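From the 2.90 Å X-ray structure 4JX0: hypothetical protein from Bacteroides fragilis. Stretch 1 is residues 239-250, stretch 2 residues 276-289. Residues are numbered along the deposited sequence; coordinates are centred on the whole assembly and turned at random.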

ATOM      1  N   LYS A 239      -1.157 -27.314  -3.527  1.00 29.51           N
ATOM      2  CA  LYS A 239      -2.114 -26.997  -2.478  1.00 28.01           C
ATOM      3  C   LYS A 239      -1.565 -25.928  -1.520  1.00 31.22           C
ATOM      4  O   LYS A 239      -2.354 -25.176  -0.944  1.00 31.24           O
ATOM      5  N   GLY A 240      -0.241 -25.895  -1.335  1.00 26.15           N
ATOM      6  CA  GLY A 240       0.429 -24.942  -0.456  1.00 24.81           C
ATOM      7  C   GLY A 240       1.837 -25.346  -0.065  1.00 28.47           C
ATOM      8  O   GLY A 240       2.440 -26.204  -0.713  1.00 27.09           O
ATOM      9  N   PHE A 241       2.375 -24.727   1.015  1.00 25.84           N
ATOM     10  CA  PHE A 241       3.726 -24.995   1.516  1.00 25.35           C
ATOM     11  C   PHE A 241       3.817 -25.010   3.024  1.00 30.70           C
ATOM     12  O   PHE A 241       3.017 -24.369   3.695  1.00 32.22           O
ATOM     13  N   ARG A 242       4.844 -25.698   3.549  1.00 26.97           N
ATOM     14  CA  ARG A 242       5.217 -25.748   4.965  1.00 26.64           C
ATOM     15  C   ARG A 242       6.601 -25.142   5.039  1.00 33.28           C
ATOM     16  O   ARG A 242       7.551 -25.738   4.527  1.00 34.29           O
ATOM     17  N   LEU A 243       6.710 -23.941   5.611  1.00 30.73           N
ATOM     18  CA  LEU A 243       7.979 -23.235   5.771  1.00 31.18           C
ATOM     19  C   LEU A 243       8.395 -23.299   7.240  1.00 35.17           C
ATOM     20  O   LEU A 243       7.752 -22.663   8.076  1.00 35.21           O
ATOM     21  N   ASP A 244       9.436 -24.072   7.565  1.00 31.15           N
ATOM     22  CA  ASP A 244       9.926 -24.132   8.939  1.00 30.95           C
ATOM     23  C   ASP A 244      10.683 -22.870   9.221  1.00 33.26           C
ATOM     24  O   ASP A 244      11.568 -22.513   8.454  1.00 31.84           O
ATOM     25  N   THR A 245      10.332 -22.188  10.296  1.00 30.58           N
ATOM     26  CA  THR A 245      10.915 -20.906  10.637  1.00 31.13           C
ATOM     27  C   THR A 245      11.357 -20.925  12.099  1.00 37.86           C
ATOM     28  O   THR A 245      11.287 -21.961  12.760  1.00 38.80           O
ATOM     29  N   ASN A 246      11.848 -19.788  12.583  1.00 35.35           N
ATOM     30  CA  ASN A 246      12.357 -19.667  13.944  1.00 36.43           C
ATOM     31  C   ASN A 246      11.247 -19.861  14.977  1.00 41.97           C
ATOM     32  O   ASN A 246      10.101 -19.514  14.706  1.00 41.90           O
ATOM     33  N   THR A 247      11.594 -20.376  16.174  1.00 39.38           N
ATOM     34  CA  THR A 247      10.638 -20.604  17.272  1.00 39.17           C
ATOM     35  C   THR A 247      10.806 -19.585  18.412  1.00 44.29           C
ATOM     36  O   THR A 247      10.409 -19.877  19.539  1.00 45.21           O
ATOM     37  N   SER A 248      11.380 -18.405  18.146  1.00 40.37           N
ATOM     38  CA  SER A 248      11.622 -17.420  19.199  1.00 40.96           C
ATOM     39  C   SER A 248      10.350 -16.986  19.936  1.00 44.83           C
ATOM     40  O   SER A 248       9.417 -16.545  19.274  1.00 43.53           O
ATOM     41  N   PRO A 249      10.330 -16.969  21.290  1.00 42.81           N
ATOM     42  CA  PRO A 249       9.159 -16.427  22.004  1.00 42.50           C
ATOM     43  C   PRO A 249       8.901 -14.947  21.718  1.00 45.84           C
ATOM     44  O   PRO A 249       7.770 -14.512  21.864  1.00 45.86           O
ATOM     45  N   SER A 250       9.946 -14.170  21.353  1.00 42.59           N
ATOM     46  CA  SER A 250       9.831 -12.741  21.001  1.00 42.25           C
ATOM     47  C   SER A 250       9.394 -12.544  19.539  1.00 45.24           C
ATOM     48  O   SER A 250       9.070 -11.425  19.134  1.00 44.00           O
ATOM     49  N   ASP A 276      -0.370 -13.866   6.165  1.00 28.58           N
ATOM     50  CA  ASP A 276      -0.212 -13.056   7.379  1.00 27.98           C
ATOM     51  C   ASP A 276      -0.851 -13.814   8.533  1.00 32.22           C
ATOM     52  O   ASP A 276      -2.035 -13.614   8.828  1.00 32.51           O
ATOM     53  N   ARG A 277      -0.086 -14.744   9.138  1.00 27.68           N
ATOM     54  CA  ARG A 277      -0.622 -15.598  10.196  1.00 27.84           C
ATOM     55  C   ARG A 277      -0.655 -14.890  11.542  1.00 35.90           C
ATOM     56  O   ARG A 277       0.023 -13.881  11.754  1.00 35.98           O
ATOM     57  N   LYS A 278      -1.496 -15.425  12.432  1.00 33.49           N
ATOM     58  CA  LYS A 278      -1.709 -14.934  13.786  1.00 33.77           C
ATOM     59  C   LYS A 278      -1.239 -15.962  14.837  1.00 37.36           C
ATOM     60  O   LYS A 278      -1.260 -15.652  16.014  1.00 37.89           O
ATOM     61  N   SER A 279      -0.804 -17.167  14.428  1.00 32.65           N
ATOM     62  CA  SER A 279      -0.330 -18.207  15.344  1.00 32.08           C
ATOM     63  C   SER A 279       1.206 -18.211  15.388  1.00 34.69           C
ATOM     64  O   SER A 279       1.839 -18.318  14.341  1.00 34.28           O
HETATM   65  N   MSE A 280       1.808 -18.104  16.585  1.00 30.42           N
HETATM   66  CA  MSE A 280       3.267 -18.105  16.744  1.00 29.19           C
HETATM   67  C   MSE A 280       3.812 -19.506  16.991  1.00 34.00           C
HETATM   68  O   MSE A 280       3.490 -20.108  18.011  1.00 34.66           O
ATOM     69  N   ASP A 281       4.635 -20.025  16.072  1.00 30.26           N
ATOM     70  CA  ASP A 281       5.315 -21.322  16.229  1.00 29.88           C
ATOM     71  C   ASP A 281       6.349 -21.468  15.104  1.00 31.18           C
ATOM     72  O   ASP A 281       6.436 -20.591  14.240  1.00 29.97           O
ATOM     73  N   GLY A 282       7.127 -22.544  15.140  1.00 26.47           N
ATOM     74  CA  GLY A 282       8.160 -22.797  14.147  1.00 25.75           C
ATOM     75  C   GLY A 282       7.710 -23.374  12.821  1.00 30.11           C
ATOM     76  O   GLY A 282       8.561 -23.555  11.953  1.00 30.15           O
ATOM     77  N   ILE A 283       6.418 -23.730  12.643  1.00 26.62           N
ATOM     78  CA  ILE A 283       5.932 -24.300  11.377  1.00 26.04           C
ATOM     79  C   ILE A 283       4.873 -23.383  10.758  1.00 31.15           C
ATOM     80  O   ILE A 283       3.748 -23.307  11.265  1.00 31.87           O
ATOM     81  N   ALA A 284       5.227 -22.710   9.647  1.00 26.42           N
ATOM     82  CA  ALA A 284       4.310 -21.831   8.924  1.00 25.18           C
ATOM     83  C   ALA A 284       3.686 -22.606   7.776  1.00 28.47           C
ATOM     84  O   ALA A 284       4.427 -23.134   6.950  1.00 28.83           O
ATOM     85  N   TYR A 285       2.345 -22.712   7.733  1.00 23.34           N
ATOM     86  CA  TYR A 285       1.626 -23.413   6.665  1.00 22.00           C
ATOM     87  C   TYR A 285       0.968 -22.381   5.786  1.00 26.82           C
ATOM     88  O   TYR A 285       0.035 -21.710   6.239  1.00 27.20           O
ATOM     89  N   ILE A 286       1.477 -22.204   4.555  1.00 22.91           N
ATOM     90  CA  ILE A 286       0.933 -21.246   3.586  1.00 22.34           C
ATOM     91  C   ILE A 286       0.062 -22.052   2.642  1.00 28.93           C
ATOM     92  O   ILE A 286       0.597 -22.944   1.989  1.00 30.55           O
ATOM     93  N   SER A 287      -1.265 -21.805   2.600  1.00 25.18           N
ATOM     94  CA  SER A 287      -2.185 -22.592   1.768  1.00 25.97           C
ATOM     95  C   SER A 287      -2.879 -21.777   0.712  1.00 32.79           C
ATOM     96  O   SER A 287      -3.337 -20.674   0.987  1.00 32.85           O
ATOM     97  N   PHE A 288      -3.031 -22.362  -0.485  1.00 31.19           N
ATOM     98  CA  PHE A 288      -3.791 -21.758  -1.564  1.00 31.62           C
ATOM     99  C   PHE A 288      -5.266 -22.095  -1.350  1.00 35.89           C
ATOM    100  O   PHE A 288      -5.594 -23.276  -1.183  1.00 35.81           O
ATOM    101  N   LYS A 289      -6.156 -21.080  -1.344  1.00 31.91           N
ATOM    102  CA  LYS A 289      -7.604 -21.296  -1.184  1.00 31.91           C
ATOM    103  C   LYS A 289      -8.123 -22.194  -2.303  1.00 37.88           C
ATOM    104  O   LYS A 289      -8.906 -23.113  -2.055  1.00 38.95           O
TER

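Side-chain packing between two antiparallel strands, 239-244 and 283-288, whose axes approach to 4.6 Å. The apolar centre lies on the sheet face that carries Phe241, Leu243, Ala284 and Ile286. Leu243 (chi1 m, chi2 p) sets its CB 4.3 Å from the CB of Ala284, its paired neighbour, and Leu243 CD2 reaches Ile286 CD1 at 4.0 Å. Ile286 (m, t) is extended through CG1 to make that contact. Phe241 (chi1 m, chi2 87°) pairs with Ile286 in the register, but its ring leans back toward the Lys239 side of its own strand, where Phe241 CE1 meets Phe288 CE2 at 4.0 Å in an oblique approach. Phe288 (chi1 m) starts sideways from its CA and brings CD2 to 4.0 Å from Gly240 N. Gly240 has no side chain, and an ideal CB there would clash with Ile286 O (2.4 Å) and Ser287 CA (3.0 Å); the CA atoms of Gly240 and Ser287 are 4.2 Å apart. Backbone hydrogen bonds hold the register beneath these side chains, among them Phe241 N to Ile286 O at 2.7 Å and Leu243 N to Ala284 O at 2.8 Å.

The other face, bearing Arg242, Asp244, Ile283 and Tyr285, is mixed. Arg242 (chi1 t, chi2 and chi3 off-well) lays its aliphatic part against Ile283, CG to CG2 3.5 Å, and that same CG2 lies over one face of the guanidinium. The charge is met within the strand: Arg242 NH1 forms a salt bridge with Asp244, 3.0 Å to OD1 and 2.9 Å to OD2. Asp244 (m) also brings OD2 to 3.7 Å from Ile283 CG1. Tyr285 (m) extends its ring alongside Arg242, and water 1 links the two side chains, accepting from Arg242 NE at 3.1 Å and hydrogen-bonded to Tyr285 OH at 2.7 Å.

Beyond the paired strands the contact is mixed, methyl groups lying against polar atoms and backbone. Thr245 N donates to Gly282 O at 2.8 Å, while Thr245 (t) places CG2 3.3 Å from Arg277 NH2. Arg277 (p, t, t) is anchored within its own stretch, NH1 to Asp281 OD1 at 2.8 Å in a salt bridge and NH2 to Asp281 O at 2.9 Å. Thr247 (p) rests CG2 on Gly282 CA at 3.6 Å, where an ideal CB on Gly282 would clash. At the exposed margin, selenomethionine Met280 (m, t) brings CE to 3.5 Å from Pro249 O.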

ATOM      1  CB  LYS A 239      -2.477 -28.268  -1.692  1.00 29.42           C
ATOM      2  CG  LYS A 239      -3.236 -29.309  -2.522  1.00 33.43           C
ATOM      3  CD  LYS A 239      -3.695 -30.486  -1.671  1.00 42.50           C
ATOM      4  CE  LYS A 239      -4.701 -31.358  -2.379  1.00 61.05           C
ATOM      5  NZ  LYS A 239      -4.744 -32.739  -1.819  1.00 76.22           N
ATOM      6  CB  PHE A 241       4.701 -23.916   1.017  1.00 27.16           C
ATOM      7  CG  PHE A 241       4.811 -23.819  -0.483  1.00 29.26           C
ATOM      8  CD1 PHE A 241       3.939 -23.020  -1.210  1.00 32.16           C
ATOM      9  CD2 PHE A 241       5.748 -24.567  -1.174  1.00 31.52           C
ATOM     10  CE1 PHE A 241       4.023 -22.955  -2.596  1.00 33.28           C
ATOM     11  CE2 PHE A 241       5.816 -24.513  -2.563  1.00 34.48           C
ATOM     12  CZ  PHE A 241       4.961 -23.700  -3.265  1.00 32.62           C
ATOM     13  CB  ARG A 242       5.191 -27.187   5.511  1.00 24.92           C
ATOM     14  CG  ARG A 242       5.769 -27.425   6.930  1.00 32.56           C
ATOM     15  CD  ARG A 242       6.403 -28.810   7.069  1.00 42.95           C
ATOM     16  NE  ARG A 242       5.937 -29.570   8.244  1.00 47.75           N
ATOM     17  CZ  ARG A 242       6.555 -29.661   9.427  1.00 58.64           C
ATOM     18  NH1 ARG A 242       7.692 -29.008   9.649  1.00 37.61           N
ATOM     19  NH2 ARG A 242       6.034 -30.402  10.397  1.00 47.92           N
ATOM     20  CB  LEU A 243       7.862 -21.763   5.312  1.00 31.51           C
ATOM     21  CG  LEU A 243       8.122 -21.488   3.841  1.00 36.84           C
ATOM     22  CD1 LEU A 243       7.110 -22.177   2.968  1.00 37.06           C
ATOM     23  CD2 LEU A 243       8.123 -19.994   3.569  1.00 40.38           C
ATOM     24  CB  ASP A 244      10.805 -25.356   9.190  1.00 33.41           C
ATOM     25  CG  ASP A 244       9.972 -26.595   9.294  1.00 46.08           C
ATOM     26  OD1 ASP A 244       9.437 -27.036   8.249  1.00 48.81           O
ATOM     27  OD2 ASP A 244       9.729 -27.053  10.440  1.00 49.50           O
ATOM     28  CB  THR A 245       9.892 -19.808  10.287  1.00 35.26           C
ATOM     29  OG1 THR A 245      10.516 -18.529  10.334  1.00 39.25           O
ATOM     30  CG2 THR A 245       8.654 -19.828  11.174  1.00 32.50           C
ATOM     31  CB  ASN A 246      13.005 -18.298  14.137  1.00 38.89           C
ATOM     32  CG  ASN A 246      13.994 -18.270  15.259  1.00 61.27           C
ATOM     33  OD1 ASN A 246      13.626 -18.292  16.430  1.00 55.01           O
ATOM     34  ND2 ASN A 246      15.277 -18.261  14.936  1.00 55.91           N
ATOM     35  CB  THR A 247      10.834 -22.019  17.844  1.00 42.35           C
ATOM     36  OG1 THR A 247      12.156 -22.128  18.379  1.00 44.04           O
ATOM     37  CG2 THR A 247      10.557 -23.110  16.833  1.00 36.40           C
ATOM     38  CB  SER A 248      12.282 -16.172  18.622  1.00 45.37           C
ATOM     39  OG  SER A 248      12.634 -15.250  19.642  1.00 58.54           O
ATOM     40  CB  PRO A 249       9.515 -16.625  23.484  1.00 45.71           C
ATOM     41  CG  PRO A 249      10.618 -17.596  23.509  1.00 50.74           C
ATOM     42  CD  PRO A 249      11.371 -17.405  22.240  1.00 45.86           C
ATOM     43  CB  SER A 250      11.168 -12.032  21.216  1.00 45.91           C
ATOM     44  OG  SER A 250      12.115 -12.352  20.207  1.00 53.03           O
ATOM     45  CB  ASP A 276      -0.829 -11.653   7.188  1.00 29.50           C
ATOM     46  CG  ASP A 276      -0.723 -10.708   8.379  1.00 43.04           C
ATOM     47  OD1 ASP A 276       0.132 -10.949   9.260  1.00 43.97           O
ATOM     48  OD2 ASP A 276      -1.474  -9.705   8.414  1.00 51.61           O
ATOM     49  CB  ARG A 277       0.125 -16.932  10.319  1.00 24.07           C
ATOM     50  CG  ARG A 277       1.618 -16.843  10.593  1.00 24.43           C
ATOM     51  CD  ARG A 277       2.171 -18.174  11.054  1.00 23.03           C
ATOM     52  NE  ARG A 277       3.612 -18.093  11.284  1.00 23.16           N
ATOM     53  CZ  ARG A 277       4.341 -18.994  11.933  1.00 41.02           C
ATOM     54  NH1 ARG A 277       3.770 -20.074  12.456  1.00 37.93           N
ATOM     55  NH2 ARG A 277       5.646 -18.821  12.072  1.00 27.54           N
ATOM     56  CB  LYS A 278      -3.209 -14.621  13.965  1.00 37.25           C
ATOM     57  CG  LYS A 278      -3.641 -13.286  13.332  1.00 52.64           C
ATOM     58  CD  LYS A 278      -4.891 -13.412  12.455  1.00 66.04           C
ATOM     59  CE  LYS A 278      -4.598 -14.007  11.089  1.00 77.33           C
ATOM     60  NZ  LYS A 278      -5.826 -14.534  10.428  1.00 82.26           N
ATOM     61  CB  SER A 279      -0.856 -19.564  14.888  1.00 35.89           C
ATOM     62  OG  SER A 279      -0.329 -20.619  15.673  1.00 52.14           O
HETATM   63  CB  MSE A 280       3.674 -17.229  17.927  1.00 31.57           C
HETATM   64  CG  MSE A 280       3.180 -15.812  17.836  1.00 38.27           C
HETATM   65 SE   MSE A 280       4.150 -14.587  18.986  0.75 47.31          SE
HETATM   66  CE  MSE A 280       4.810 -15.805  20.394  1.00 45.17           C
ATOM     67  CB  ASP A 281       4.333 -22.530  16.288  1.00 32.11           C
ATOM     68  CG  ASP A 281       3.427 -22.736  15.093  1.00 46.38           C
ATOM     69  OD1 ASP A 281       3.868 -22.456  13.956  1.00 46.30           O
ATOM     70  OD2 ASP A 281       2.302 -23.255  15.286  1.00 55.27           O
ATOM     71  CB  ILE A 283       5.379 -25.736  11.550  1.00 28.99           C
ATOM     72  CG1 ILE A 283       6.433 -26.690  12.184  1.00 28.69           C
ATOM     73  CG2 ILE A 283       4.936 -26.289  10.187  1.00 30.07           C
ATOM     74  CD1 ILE A 283       6.006 -27.307  13.411  1.00 27.31           C
ATOM     75  CB  ALA A 284       5.050 -20.610   8.396  1.00 25.44           C
ATOM     76  CB  TYR A 285       0.577 -24.388   7.226  1.00 22.42           C
ATOM     77  CG  TYR A 285       1.163 -25.646   7.823  1.00 23.13           C
ATOM     78  CD1 TYR A 285       1.606 -26.685   7.011  1.00 24.81           C
ATOM     79  CD2 TYR A 285       1.230 -25.822   9.199  1.00 23.76           C
ATOM     80  CE1 TYR A 285       2.111 -27.867   7.555  1.00 25.55           C
ATOM     81  CE2 TYR A 285       1.724 -27.000   9.756  1.00 24.59           C
ATOM     82  CZ  TYR A 285       2.160 -28.021   8.932  1.00 33.44           C
ATOM     83  OH  TYR A 285       2.720 -29.130   9.508  1.00 37.77           O
ATOM     84  CB  ILE A 286       2.081 -20.501   2.857  1.00 24.07           C
ATOM     85  CG1 ILE A 286       3.063 -19.892   3.890  1.00 23.59           C
ATOM     86  CG2 ILE A 286       1.512 -19.434   1.910  1.00 23.58           C
ATOM     87  CD1 ILE A 286       4.239 -19.267   3.346  1.00 28.48           C
ATOM     88  CB  SER A 287      -3.263 -23.239   2.632  1.00 29.96           C
ATOM     89  OG  SER A 287      -2.739 -24.189   3.540  1.00 44.41           O
ATOM     90  CB  PHE A 288      -3.322 -22.271  -2.938  1.00 34.04           C
ATOM     91  CG  PHE A 288      -1.963 -21.775  -3.373  1.00 35.67           C
ATOM     92  CD1 PHE A 288      -1.765 -20.443  -3.701  1.00 39.30           C
ATOM     93  CD2 PHE A 288      -0.914 -22.656  -3.565  1.00 37.99           C
ATOM     94  CE1 PHE A 288      -0.522 -19.988  -4.139  1.00 39.99           C
ATOM     95  CE2 PHE A 288       0.331 -22.200  -4.004  1.00 41.01           C
ATOM     96  CZ  PHE A 288       0.519 -20.870  -4.290  1.00 39.13           C
ATOM     97  CB  LYS A 289      -8.361 -19.966  -1.160  1.00 33.69           C
ATOM     98  CG  LYS A 289      -8.163 -19.206   0.140  1.00 36.03           C
ATOM     99  CD  LYS A 289      -8.711 -17.799   0.082  1.00 36.28           C
ATOM    100  CE  LYS A 289      -8.863 -17.230   1.469  1.00 47.40           C
ATOM    101  NZ  LYS A 289      -9.131 -15.781   1.458  1.00 54.68           N
TER
HETATM  102  O   HOH W   1       3.278 -31.183   7.785  1.00 13.37           O